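Local coordinates for haloacid dehalogenase domain protein hydrolase (Planctomyces limnophilus, PDB 4OVY) that probably acts as a metal-dependent hydrolase of the haloacid dehalogenase superfamily, perhaps a phosphatase, and holds a calcium ion, at residues E18-K21 with S22-E26. Numbering follows the deposited sequence.
Sequences EYVK and SVTTE
One face of the Tyr19 ring carries CG1 of Val23, a CH-pi contact with the methyl 3.9 Å from the ring centroid and 17° off the ring normal. It sits offset toward the rim, nearest to CZ. This is an i to i+4 pair on the last turns of helix 11-24, away from the calcium site of the HAD-type fold. With chi1 at -174°, the Tyr19 side chain leaves opposite its own N, beside the carbonyl carbon, and the ring lies along the helix toward Val23. The ring's OH makes a weak hydrogen bond to Val229 O, and Val23 also packs on Val32 and Phe155.

Two regular helical bonds hold this turn: Ser22 N to Glu18 O and Val23 N to Tyr19 O, both 2.9 Å. Beyond them the pattern weakens. Thr24 N makes only a weak bond to Val20 O, with an N-H...O angle of 126°, and the hydroxyls of Thr24 and Thr25 add bonds of their own. Thr24 OG1 donates to Val20 O at 2.7 Å, tilted from the carbonyl plane. Replacing Thr24 with a valine would remove this hydroxyl and would probably leave Val20 O without its shortest bond from 22-26, relying more on the weak one from Thr24 N. Ser22 OG is hydrogen-bonded to Arg30 NE, outside the two segments. Lys21 and Thr25 lie side by side, with CG of Lys21 3.8 Å from OG1 of Thr25. That same OG1 donates to Lys21 O over a short 2.5 Å.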
loop_
_atom_site.group_PDB
_atom_site.type_symbol
_atom_site.label_atom_id
_atom_site.label_comp_id
_atom_site.label_asym_id
_atom_site.label_seq_id
_atom_site.Cartn_x
_atom_site.Cartn_y
_atom_site.Cartn_z
ATOM N N GLU A 18 -27.632 -8.353 5.058
ATOM C CA GLU A 18 -28.163 -8.622 3.715
ATOM C C GLU A 18 -27.069 -8.514 2.650
ATOM O O GLU A 18 -26.929 -9.385 1.782
ATOM C CB GLU A 18 -29.301 -7.639 3.397
ATOM C CG GLU A 18 -30.039 -7.881 2.084
ATOM C CD GLU A 18 -31.417 -7.215 2.055
ATOM O OE1 GLU A 18 -31.511 -6.029 2.458
ATOM O OE2 GLU A 18 -32.411 -7.875 1.636
ATOM N N TYR A 19 -26.298 -7.439 2.723
ATOM C CA TYR A 19 -25.256 -7.184 1.739
ATOM C C TYR A 19 -24.145 -8.231 1.808
ATOM O O TYR A 19 -23.736 -8.782 0.783
ATOM C CB TYR A 19 -24.680 -5.785 1.939
ATOM C CG TYR A 19 -23.691 -5.391 0.875
ATOM C CD1 TYR A 19 -24.128 -5.038 -0.396
ATOM C CD2 TYR A 19 -22.326 -5.363 1.136
ATOM C CE1 TYR A 19 -23.232 -4.665 -1.383
ATOM C CE2 TYR A 19 -21.414 -4.988 0.151
ATOM C CZ TYR A 19 -21.874 -4.646 -1.106
ATOM O OH TYR A 19 -20.988 -4.279 -2.091
ATOM N N VAL A 20 -23.664 -8.516 3.014
ATOM C CA VAL A 20 -22.603 -9.504 3.169
ATOM C C VAL A 20 -23.077 -10.875 2.671
ATOM O O VAL A 20 -22.351 -11.564 1.962
ATOM C CB VAL A 20 -22.083 -9.568 4.615
ATOM C CG1 VAL A 20 -21.137 -10.752 4.802
ATOM C CG2 VAL A 20 -21.373 -8.259 4.961
ATOM N N LYS A 21 -24.300 -11.256 3.017
ATOM C CA LYS A 21 -24.857 -12.511 2.517
ATOM C C LYS A 21 -24.903 -12.532 0.995
ATOM O O LYS A 21 -24.520 -13.516 0.359
ATOM C CB LYS A 21 -26.261 -12.731 3.060
ATOM C CG LYS A 21 -26.794 -14.134 2.790
ATOM C CD LYS A 21 -28.033 -14.422 3.616
ATOM C CE LYS A 21 -27.745 -14.483 5.114
ATOM N NZ LYS A 21 -26.733 -15.517 5.463
ATOM N N SER A 22 -25.367 -11.429 0.417
ATOM C CA SER A 22 -25.568 -11.339 -1.021
ATOM C C SER A 22 -24.254 -11.424 -1.798
ATOM O O SER A 22 -24.187 -12.084 -2.836
ATOM C CB SER A 22 -26.285 -10.037 -1.358
ATOM O OG SER A 22 -26.528 -9.955 -2.745
ATOM N N VAL A 23 -23.208 -10.774 -1.297
ATOM C CA VAL A 23 -21.943 -10.762 -2.024
ATOM C C VAL A 23 -21.043 -11.975 -1.748
ATOM O O VAL A 23 -20.061 -12.177 -2.451
ATOM C CB VAL A 23 -21.148 -9.452 -1.806
ATOM C CG1 VAL A 23 -21.992 -8.238 -2.184
ATOM C CG2 VAL A 23 -20.599 -9.355 -0.389
ATOM N N THR A 24 -21.372 -12.794 -0.753
ATOM C CA THR A 24 -20.509 -13.933 -0.420
ATOM C C THR A 24 -21.130 -15.305 -0.641
ATOM O O THR A 24 -20.482 -16.321 -0.365
ATOM C CB THR A 24 -20.009 -13.859 1.032
ATOM O OG1 THR A 24 -21.110 -13.986 1.943
ATOM C CG2 THR A 24 -19.266 -12.546 1.268
ATOM N N THR A 25 -22.359 -15.347 -1.140
ATOM C CA THR A 25 -23.036 -16.618 -1.387
ATOM C C THR A 25 -22.892 -16.999 -2.857
ATOM O O THR A 25 -23.390 -16.297 -3.744
ATOM C CB THR A 25 -24.529 -16.576 -1.001
ATOM O OG1 THR A 25 -24.673 -16.048 0.322
ATOM C CG2 THR A 25 -25.133 -17.989 -1.030
ATOM N N GLU A 26 -22.204 -18.114 -3.109
ATOM C CA GLU A 26 -22.003 -18.600 -4.471
ATOM C C GLU A 26 -23.347 -18.681 -5.178
ATOM O O GLU A 26 -24.346 -19.082 -4.579
ATOM C CB GLU A 26 -21.298 -19.961 -4.475
ATOM C CG GLU A 26 -19.835 -19.873 -4.056
ATOM C CD GLU A 26 -19.098 -21.196 -4.149
ATOM O OE1 GLU A 26 -19.472 -22.044 -4.990
ATOM O OE2 GLU A 26 -18.129 -21.384 -3.379
#